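MmeI (Methylophilus methylotrophus, PDB 5HR4) is a type IIL restriction-modification enzyme acting on DNA, probably methylating adenine at N6 with S-adenosyl-L-methionine as methyl donor. Local coordinates at residues Asp174-Val179 against His184-Tyr189; Glu332-Phe337 against Glu381-Arg386; Gln632-Leu637 against Gln900-Leu905; Ser878-Lys883 against Ala893-Thr898. All coordinates share one frame; numbering follows the deposited sequence.

Overall arrangement
Four contacts sample how a large multidomain enzyme is packed within and between its parts by small, mostly apolar meetings of helices and loops. Contact 1 and contact 2 come first along the chain, their centres about 42 Å apart. Contacts 3 and 4 share helix 888-903, and their centres are about 14 Å apart; contact 4 is nested inside the long loop that contact 3 closes. Contact 1 lies across the chain's centre from this pair, about 61 and 64 Å away between centres. None belongs to the sinefungin pocket or the calcium site. Contact 3 approaches the bound DNA to about 8 Å between nearest atoms, against about 14, 18 and 25 Å for contacts 4, 1 and 2.

Contact 1: Asp174-Val179 against His184-Tyr189; sequences DTLKLV and HALELY
Leu186 is the residue through which helix 183-200 meets Leu176 and Lys177 of helix 163-178, the preceding helix in the chain, and it illustrates how one branched side chain can serve two neighbours at once. The two helices are joined by a short connection, and the segments fall in the sequence families of the N-terminal and helicase spacer domains, consistent with a junction between those regions. Along 184-189, His184 comes first and is turned to other partners, its imidazole nitrogens bonded to Glu416 and Glu264. Leu186 follows, with CG anti to the backbone N (chi1 177°), an arrangement that carries both methyls across to the facing helix. CD1 packs on Leu176 CB at 3.7 Å. The other methyl, CD2, lies 3.7 Å from Lys177 CB and 4.1 Å from Lys177 CG, touching only the start of that chain; farther out the lysine bends, and its ammonium group is carried off from the facing helix. Next, Glu187 sends OE2 back to His173 in a weak hydrogen bond. Tyr189 points to the same side, toward Leu176, without close contact; its ring is edge-to-face with Phe233 and Tyr181. Between 174-179 and 184-189 the touching atoms are all aliphatic carbons, so here burial rather than directed bonds does the work, with the weak Glu187-His173 bond just outside, while the lysine contributes methylenes and keeps its charge out of the apolar contact.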
# COMPACT_ATOMS: atom_id res chain seq x y z
N ASP A 174 14.27 -9.10 20.30
CA ASP A 174 13.91 -10.51 20.14
C ASP A 174 14.80 -11.43 20.97
O ASP A 174 14.35 -12.50 21.41
CB ASP A 174 13.97 -10.91 18.66
CG ASP A 174 12.88 -10.25 17.82
OD1 ASP A 174 11.82 -9.85 18.37
OD2 ASP A 174 13.08 -10.13 16.58
N THR A 175 16.05 -11.03 21.21
CA THR A 175 16.91 -11.80 22.10
C THR A 175 16.38 -11.80 23.53
O THR A 175 16.35 -12.83 24.21
CB THR A 175 18.33 -11.23 22.06
OG1 THR A 175 18.72 -11.09 20.69
CG2 THR A 175 19.31 -12.14 22.79
N LEU A 176 15.97 -10.62 24.02
CA LEU A 176 15.27 -10.54 25.29
C LEU A 176 13.95 -11.30 25.24
O LEU A 176 13.60 -12.01 26.20
CB LEU A 176 15.02 -9.08 25.64
CG LEU A 176 16.08 -8.46 26.55
CD1 LEU A 176 15.98 -6.95 26.50
CD2 LEU A 176 15.85 -8.99 27.97
N LYS A 177 13.20 -11.19 24.14
CA LYS A 177 11.94 -11.92 24.08
C LYS A 177 12.17 -13.41 24.25
O LYS A 177 11.43 -14.08 24.98
CB LYS A 177 11.21 -11.63 22.77
CG LYS A 177 9.81 -12.26 22.68
CD LYS A 177 9.01 -11.78 21.49
CE LYS A 177 9.61 -12.30 20.20
NZ LYS A 177 8.66 -13.19 19.46
N LEU A 178 13.23 -13.95 23.64
CA LEU A 178 13.41 -15.39 23.63
C LEU A 178 13.72 -15.96 25.01
O LEU A 178 13.48 -17.15 25.24
CB LEU A 178 14.51 -15.80 22.66
CG LEU A 178 14.14 -15.70 21.17
CD1 LEU A 178 15.08 -16.52 20.30
CD2 LEU A 178 12.67 -16.10 20.91
N VAL A 179 14.23 -15.16 25.95
CA VAL A 179 14.50 -15.69 27.28
C VAL A 179 13.29 -15.51 28.19
O VAL A 179 13.37 -15.80 29.39
CB VAL A 179 15.75 -15.05 27.92
CG1 VAL A 179 16.90 -15.02 26.92
CG2 VAL A 179 15.44 -13.64 28.47
N HIS A 184 4.23 -6.55 27.41
CA HIS A 184 4.22 -5.13 27.74
C HIS A 184 5.54 -4.69 28.37
O HIS A 184 6.08 -3.64 28.01
CB HIS A 184 3.05 -4.84 28.68
CG HIS A 184 2.97 -3.41 29.11
ND1 HIS A 184 2.68 -2.39 28.24
CD2 HIS A 184 3.17 -2.83 30.32
CE1 HIS A 184 2.68 -1.24 28.89
NE2 HIS A 184 2.98 -1.48 30.16
N ALA A 185 6.06 -5.45 29.33
CA ALA A 185 7.35 -5.07 29.89
C ALA A 185 8.39 -4.95 28.79
O ALA A 185 9.11 -3.95 28.70
CB ALA A 185 7.81 -6.07 30.96
N LEU A 186 8.45 -5.95 27.90
CA LEU A 186 9.46 -5.92 26.85
C LEU A 186 9.38 -4.64 26.01
O LEU A 186 10.36 -3.91 25.89
CB LEU A 186 9.32 -7.17 25.96
CG LEU A 186 10.29 -7.22 24.78
CD1 LEU A 186 11.73 -7.35 25.26
CD2 LEU A 186 9.91 -8.34 23.85
N GLU A 187 8.19 -4.33 25.48
CA GLU A 187 8.01 -3.17 24.62
C GLU A 187 8.43 -1.89 25.32
O GLU A 187 9.09 -1.03 24.71
CB GLU A 187 6.55 -3.06 24.18
CG GLU A 187 5.83 -4.36 23.85
CD GLU A 187 6.52 -5.20 22.77
OE1 GLU A 187 6.07 -6.35 22.54
OE2 GLU A 187 7.51 -4.72 22.18
N LEU A 188 8.05 -1.72 26.58
CA LEU A 188 8.39 -0.48 27.28
C LEU A 188 9.82 -0.49 27.80
O LEU A 188 10.46 0.57 27.86
CB LEU A 188 7.39 -0.23 28.40
CG LEU A 188 7.54 0.87 29.46
CD1 LEU A 188 7.85 2.23 28.87
CD2 LEU A 188 6.25 0.93 30.22
N TYR A 189 10.35 -1.66 28.16
CA TYR A 189 11.77 -1.75 28.50
C TYR A 189 12.61 -1.19 27.36
O TYR A 189 13.50 -0.36 27.57
CB TYR A 189 12.15 -3.19 28.79
CG TYR A 189 13.40 -3.39 29.63
CD1 TYR A 189 14.66 -3.42 29.05
CD2 TYR A 189 13.31 -3.58 31.01
CE1 TYR A 189 15.80 -3.60 29.80
CE2 TYR A 189 14.44 -3.76 31.77
CZ TYR A 189 15.69 -3.77 31.17
OH TYR A 189 16.84 -3.97 31.94

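Contact 2: Glu332-Phe337 against Glu381-Arg386; sequences ELWVEF and EIEVLR
Side-by-side packing of two nearly parallel helices, with Phe337 resting against Glu383 and Val384, defines this contact on the methyltransferase part of the enzyme. Helix 368-388 follows strand 359-361 of the central sheet in the Rossmann-like methyltransferase fold, and helix 318-340 runs alongside it at 8°, the short axes 11.6 Å apart. At that spacing large side chains have to bridge the gap. Phe337 does most of this: with CG anti to its own N (chi1 175°), its ring extends directly to the other helix. CE1 meets Val384 CG2 at 3.7 Å, while Phe337 CZ lies 3.5 Å from both CB and the backbone O of Glu383. Trp334, one turn earlier, adds the edge of its indole, where CH2 lies 4.0 Å from Glu383 CG. Leu380 of helix 368-388 touches both aromatic side chains; from helix 344-355, Leu347 touches Phe337 and Phe350 touches Val384. Glu383 thus lends its aliphatic stem to the rings, and a bend at chi2 turns its carboxylate away from them. There Arg386 grips it side-on, nearly in the guanidinium plane: NE bonds to OE1 at 3.1 Å, and NH2 of Arg386 to OE2 of Glu383 at 2.7 Å.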
# COMPACT_ATOMS: atom_id res chain seq x y z
N GLU A 332 -0.62 25.44 3.02
CA GLU A 332 -1.48 26.59 3.29
C GLU A 332 -1.02 27.32 4.53
O GLU A 332 -1.13 28.55 4.60
CB GLU A 332 -2.95 26.18 3.42
N LEU A 333 -0.44 26.60 5.50
CA LEU A 333 0.09 27.26 6.69
C LEU A 333 1.30 28.14 6.37
O LEU A 333 1.56 29.10 7.10
CB LEU A 333 0.46 26.21 7.74
CG LEU A 333 -0.71 25.49 8.40
CD1 LEU A 333 -0.17 24.51 9.43
CD2 LEU A 333 -1.65 26.48 9.06
N TRP A 334 2.04 27.84 5.31
CA TRP A 334 3.16 28.71 4.97
C TRP A 334 2.70 29.92 4.16
O TRP A 334 3.21 31.04 4.35
CB TRP A 334 4.24 27.92 4.23
CG TRP A 334 5.12 27.22 5.18
CD1 TRP A 334 5.04 25.90 5.57
CD2 TRP A 334 6.20 27.79 5.91
NE1 TRP A 334 6.03 25.62 6.48
CE2 TRP A 334 6.75 26.76 6.71
CE3 TRP A 334 6.78 29.06 5.95
CZ2 TRP A 334 7.85 26.97 7.54
CZ3 TRP A 334 7.87 29.26 6.77
CH2 TRP A 334 8.39 28.23 7.56
N VAL A 335 1.73 29.74 3.27
CA VAL A 335 1.15 30.91 2.61
C VAL A 335 0.58 31.84 3.66
O VAL A 335 0.90 33.04 3.69
CB VAL A 335 0.11 30.48 1.56
CG1 VAL A 335 -0.70 31.67 1.06
CG2 VAL A 335 0.79 29.79 0.40
N GLU A 336 -0.24 31.31 4.57
CA GLU A 336 -0.83 32.17 5.59
C GLU A 336 0.25 32.86 6.42
O GLU A 336 0.15 34.05 6.71
CB GLU A 336 -1.78 31.37 6.48
CG GLU A 336 -2.54 32.20 7.53
CD GLU A 336 -3.44 31.34 8.42
OE1 GLU A 336 -3.58 30.13 8.12
OE2 GLU A 336 -4.01 31.85 9.43
N PHE A 337 1.31 32.12 6.77
CA PHE A 337 2.41 32.72 7.52
C PHE A 337 3.00 33.91 6.77
O PHE A 337 3.12 35.01 7.31
CB PHE A 337 3.50 31.70 7.80
CG PHE A 337 4.71 32.29 8.47
CD1 PHE A 337 4.61 32.89 9.72
CD2 PHE A 337 5.95 32.26 7.84
CE1 PHE A 337 5.73 33.46 10.34
CE2 PHE A 337 7.08 32.81 8.45
CZ PHE A 337 6.97 33.42 9.70
N GLU A 381 6.91 27.21 13.57
CA GLU A 381 6.86 27.95 14.82
C GLU A 381 8.16 28.67 15.17
O GLU A 381 8.13 29.59 16.00
CB GLU A 381 6.49 27.02 15.98
CG GLU A 381 6.02 27.76 17.20
CD GLU A 381 6.25 27.01 18.50
OE1 GLU A 381 7.27 26.28 18.60
OE2 GLU A 381 5.40 27.16 19.42
N ILE A 382 9.31 28.26 14.63
CA ILE A 382 10.53 29.03 14.84
C ILE A 382 10.44 30.38 14.12
O ILE A 382 10.72 31.44 14.69
CB ILE A 382 11.78 28.25 14.37
CG1 ILE A 382 12.31 27.32 15.45
CG2 ILE A 382 12.90 29.21 13.94
CD1 ILE A 382 13.41 26.39 14.93
N GLU A 383 10.06 30.35 12.84
CA GLU A 383 9.91 31.58 12.08
C GLU A 383 8.83 32.47 12.68
O GLU A 383 8.93 33.70 12.60
CB GLU A 383 9.62 31.26 10.61
CG GLU A 383 10.72 30.44 9.91
CD GLU A 383 12.13 30.95 10.22
OE1 GLU A 383 12.37 32.18 10.18
OE2 GLU A 383 13.02 30.13 10.52
N VAL A 384 7.80 31.87 13.30
CA VAL A 384 6.77 32.69 13.95
C VAL A 384 7.37 33.46 15.11
O VAL A 384 7.18 34.68 15.24
CB VAL A 384 5.59 31.81 14.40
CG1 VAL A 384 4.77 32.56 15.45
CG2 VAL A 384 4.73 31.42 13.21
N LEU A 385 8.11 32.77 15.99
CA LEU A 385 8.78 33.46 17.08
C LEU A 385 9.84 34.43 16.57
O LEU A 385 10.08 35.46 17.21
CB LEU A 385 9.38 32.44 18.05
CG LEU A 385 8.20 31.72 18.70
CD1 LEU A 385 8.57 30.50 19.60
CD2 LEU A 385 7.40 32.74 19.47
N ARG A 386 10.47 34.14 15.42
CA ARG A 386 11.38 35.12 14.81
C ARG A 386 10.61 36.38 14.47
O ARG A 386 11.04 37.49 14.80
CB ARG A 386 12.06 34.53 13.57
CG ARG A 386 13.11 35.43 12.88
CD ARG A 386 14.48 34.72 12.78
NE ARG A 386 14.39 33.37 12.19
CZ ARG A 386 15.30 32.41 12.35
NH1 ARG A 386 16.38 32.61 13.09
NH2 ARG A 386 15.12 31.22 11.77

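Contact 3: Gln632-Leu637 against Gln900-Leu905; sequences QPISKL and QKMTSL
Met902 reaches from the last turn of helix 888-903 to Ile634 and Ser635, and its extended chain makes nearly the whole contact. It starts at CB, which points to the loop and lies 4.4 Å from Ile634 CD1. CG, set anti to the carbonyl carbon (chi1 -66°), acts as a spacer, 5.0 Å from that same CD1. Beyond it the chain runs straight on (chi2 -177°) and brings the sulfur up to both loop residues: SD stands 4.2 Å from Ile634 CD1 and 4.0 Å from Ser635 OG. The segment receiving it is an irregular connection between strands 608-612 and 641-642 in the target recognition domain, so a C-terminal domain helix is here docked on the part of the protein associated with reading DNA, with the bound nucleic acid about 8 Å away at the nearest atoms. At the tip, CE lies 4.0 Å from Ser635 OG. Neither sulfur nor methyl is hydrogen-bonded to that hydroxyl, which donates instead to Phe820 O and receives a weak bond from Trp822 N. Backbone bonding with Asn818 ties Ile634 to the same loop. Ile634 itself directs CD1 to the stem of the methionine, near CB and SD, and not to its terminal methyl.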
# COMPACT_ATOMS: atom_id res chain seq x y z
N GLN A 632 -23.43 -10.32 -18.12
CA GLN A 632 -23.63 -10.41 -19.56
C GLN A 632 -23.42 -9.02 -20.15
O GLN A 632 -23.52 -8.02 -19.44
CB GLN A 632 -25.03 -10.95 -19.87
N PRO A 633 -23.09 -8.93 -21.44
CA PRO A 633 -22.72 -7.62 -22.01
C PRO A 633 -23.90 -6.68 -22.21
O PRO A 633 -25.01 -7.12 -22.56
CB PRO A 633 -22.08 -8.00 -23.36
CG PRO A 633 -21.74 -9.43 -23.26
CD PRO A 633 -22.80 -10.03 -22.38
N ILE A 634 -23.66 -5.37 -22.01
CA ILE A 634 -24.67 -4.36 -22.34
C ILE A 634 -24.78 -4.17 -23.84
O ILE A 634 -25.81 -3.69 -24.34
CB ILE A 634 -24.39 -2.98 -21.70
CG1 ILE A 634 -22.93 -2.59 -21.87
CG2 ILE A 634 -24.88 -2.91 -20.25
CD1 ILE A 634 -22.67 -1.11 -21.60
N SER A 635 -23.72 -4.46 -24.58
CA SER A 635 -23.77 -4.36 -26.02
C SER A 635 -24.15 -5.70 -26.64
O SER A 635 -24.22 -6.73 -25.97
CB SER A 635 -22.43 -3.88 -26.59
OG SER A 635 -22.19 -2.52 -26.25
N LYS A 636 -24.40 -5.66 -27.94
CA LYS A 636 -24.71 -6.85 -28.71
C LYS A 636 -23.38 -7.49 -29.08
O LYS A 636 -22.76 -7.13 -30.09
CB LYS A 636 -25.55 -6.49 -29.93
N LEU A 637 -22.92 -8.43 -28.25
CA LEU A 637 -21.63 -9.09 -28.41
C LEU A 637 -21.74 -10.54 -27.98
O LEU A 637 -22.55 -10.87 -27.09
CB LEU A 637 -20.54 -8.40 -27.57
CG LEU A 637 -20.21 -6.96 -27.88
CD1 LEU A 637 -19.45 -6.39 -26.70
CD2 LEU A 637 -19.38 -6.92 -29.13
N GLN A 900 -23.07 5.62 -20.40
CA GLN A 900 -24.16 6.12 -19.59
C GLN A 900 -25.48 6.14 -20.36
O GLN A 900 -26.54 5.83 -19.81
CB GLN A 900 -23.83 7.50 -19.04
CG GLN A 900 -24.60 7.80 -17.78
CD GLN A 900 -24.25 9.14 -17.20
OE1 GLN A 900 -23.41 9.87 -17.75
NE2 GLN A 900 -24.89 9.48 -16.08
N LYS A 901 -25.42 6.51 -21.65
CA LYS A 901 -26.63 6.45 -22.48
C LYS A 901 -27.22 5.04 -22.48
O LYS A 901 -28.43 4.88 -22.32
CB LYS A 901 -26.31 6.91 -23.91
N MET A 902 -26.36 4.02 -22.60
CA MET A 902 -26.84 2.64 -22.56
C MET A 902 -27.29 2.24 -21.16
O MET A 902 -28.36 1.65 -20.99
CB MET A 902 -25.75 1.70 -23.06
CG MET A 902 -25.41 1.89 -24.52
SD MET A 902 -24.19 0.70 -25.08
CE MET A 902 -24.63 0.55 -26.82
N THR A 903 -26.48 2.54 -20.14
CA THR A 903 -26.86 2.18 -18.77
C THR A 903 -28.09 2.92 -18.28
O THR A 903 -28.65 2.55 -17.25
CB THR A 903 -25.69 2.43 -17.80
N SER A 904 -28.52 3.97 -18.99
CA SER A 904 -29.76 4.66 -18.66
C SER A 904 -30.98 4.05 -19.34
O SER A 904 -32.09 4.54 -19.16
CB SER A 904 -29.64 6.15 -19.02
N LEU A 905 -30.79 2.97 -20.11
CA LEU A 905 -31.88 2.35 -20.86
C LEU A 905 -32.08 0.89 -20.44
O LEU A 905 -32.19 0.58 -19.25
CB LEU A 905 -31.61 2.44 -22.37

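Contact 4: Ser878-Lys883 against Ala893-Thr898; sequences SVYGFK and AFLFET
Phe894 meets two aromatic neighbours, Phe882 over one face and Tyr880 at its edge, where two consecutive helices of the C-terminal domain, 863-880 and 888-903, come together. Helix 863-880 is closed by a Schellman motif at Gly881, whose positive phi (69°) takes the chain out of the helix and leads to Phe882. The two phenylalanines form an edge-to-face pair, ring centroids 5.0 Å apart and planes inclined at 57°. Phe882 CD1 is the atom that points in, standing over the Phe894 ring toward its rim, 3.8 Å from Phe894 CG. Both side chains have CG anti to the backbone N, and they run antiparallel alongside one another. Tyr880 takes a different side: its CD2 meets Phe894 CE1 at 3.6 Å, edge against edge, near the planes of both rings. Farther along the same phenol ring, Tyr880 CE2 lies 3.6 Å from Leu895 CD2, the leucine crossing it at about a right angle, and the hydroxyl goes on to bond Pro821 O. Met793 of helix 792-801 touches both Tyr880 and Phe894. Phe894 O accepts from Thr898, one turn on, from opposite faces of its carbonyl plane: Thr898 N at 3.1 Å and Thr898 OG1 at 3.0 Å.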
# COMPACT_ATOMS: atom_id res chain seq x y z
N SER A 878 -15.02 5.38 -36.88
CA SER A 878 -16.11 5.73 -37.77
C SER A 878 -17.43 5.11 -37.31
O SER A 878 -18.48 5.77 -37.34
CB SER A 878 -15.78 5.28 -39.20
OG SER A 878 -16.96 5.02 -39.93
N VAL A 879 -17.41 3.86 -36.85
CA VAL A 879 -18.64 3.23 -36.39
C VAL A 879 -19.21 3.99 -35.20
O VAL A 879 -20.44 4.13 -35.07
CB VAL A 879 -18.39 1.75 -36.03
CG1 VAL A 879 -19.66 1.14 -35.48
CG2 VAL A 879 -17.93 0.99 -37.26
N TYR A 880 -18.34 4.51 -34.34
CA TYR A 880 -18.77 5.34 -33.21
C TYR A 880 -19.19 6.73 -33.63
O TYR A 880 -19.89 7.41 -32.87
CB TYR A 880 -17.63 5.49 -32.19
CG TYR A 880 -17.51 4.34 -31.23
CD1 TYR A 880 -17.02 3.11 -31.65
CD2 TYR A 880 -17.88 4.47 -29.92
CE1 TYR A 880 -16.90 2.06 -30.78
CE2 TYR A 880 -17.77 3.43 -29.04
CZ TYR A 880 -17.28 2.22 -29.48
OH TYR A 880 -17.18 1.18 -28.60
N GLY A 881 -18.77 7.19 -34.81
CA GLY A 881 -18.91 8.59 -35.12
C GLY A 881 -17.99 9.45 -34.29
O GLY A 881 -18.32 10.61 -34.03
N PHE A 882 -16.86 8.91 -33.86
CA PHE A 882 -15.94 9.63 -32.98
C PHE A 882 -15.00 10.47 -33.83
O PHE A 882 -14.21 9.94 -34.62
CB PHE A 882 -15.16 8.67 -32.10
CG PHE A 882 -14.17 9.36 -31.20
CD1 PHE A 882 -14.61 10.23 -30.22
CD2 PHE A 882 -12.81 9.13 -31.34
CE1 PHE A 882 -13.71 10.88 -29.39
CE2 PHE A 882 -11.90 9.76 -30.52
CZ PHE A 882 -12.35 10.64 -29.53
N LYS A 883 -15.10 11.79 -33.67
CA LYS A 883 -14.27 12.73 -34.39
C LYS A 883 -13.28 13.46 -33.49
O LYS A 883 -12.40 14.16 -34.01
CB LYS A 883 -15.16 13.75 -35.12
N ALA A 893 -13.58 9.85 -21.98
CA ALA A 893 -14.76 10.66 -21.67
C ALA A 893 -15.90 10.38 -22.64
O ALA A 893 -17.08 10.44 -22.25
CB ALA A 893 -14.38 12.14 -21.70
N PHE A 894 -15.59 10.02 -23.88
CA PHE A 894 -16.61 9.76 -24.88
C PHE A 894 -17.25 8.38 -24.69
O PHE A 894 -18.47 8.23 -24.82
CB PHE A 894 -16.01 9.87 -26.28
CG PHE A 894 -16.97 9.53 -27.39
CD1 PHE A 894 -17.15 8.22 -27.79
CD2 PHE A 894 -17.67 10.53 -28.04
CE1 PHE A 894 -18.02 7.91 -28.81
CE2 PHE A 894 -18.54 10.23 -29.05
CZ PHE A 894 -18.72 8.92 -29.44
N LEU A 895 -16.43 7.37 -24.42
CA LEU A 895 -16.99 6.06 -24.09
C LEU A 895 -17.93 6.16 -22.89
O LEU A 895 -18.97 5.49 -22.86
CB LEU A 895 -15.87 5.07 -23.82
CG LEU A 895 -15.09 4.77 -25.09
CD1 LEU A 895 -13.76 4.12 -24.77
CD2 LEU A 895 -15.92 3.88 -26.01
N PHE A 896 -17.60 6.98 -21.89
CA PHE A 896 -18.48 7.04 -20.72
C PHE A 896 -19.79 7.75 -21.02
O PHE A 896 -20.81 7.44 -20.39
CB PHE A 896 -17.78 7.70 -19.54
CG PHE A 896 -17.05 6.74 -18.64
CD1 PHE A 896 -15.75 6.35 -18.92
CD2 PHE A 896 -17.65 6.24 -17.49
CE1 PHE A 896 -15.06 5.48 -18.10
CE2 PHE A 896 -16.96 5.38 -16.66
CZ PHE A 896 -15.67 5.00 -16.97
N GLU A 897 -19.81 8.71 -21.96
CA GLU A 897 -21.10 9.23 -22.41
C GLU A 897 -21.92 8.12 -23.05
O GLU A 897 -23.12 7.97 -22.76
CB GLU A 897 -20.90 10.39 -23.39
N THR A 898 -21.29 7.29 -23.90
CA THR A 898 -21.98 6.15 -24.49
C THR A 898 -22.40 5.14 -23.43
O THR A 898 -23.55 4.68 -23.40
CB THR A 898 -21.09 5.47 -25.52
OG1 THR A 898 -20.37 6.46 -26.26
CG2 THR A 898 -21.92 4.61 -26.47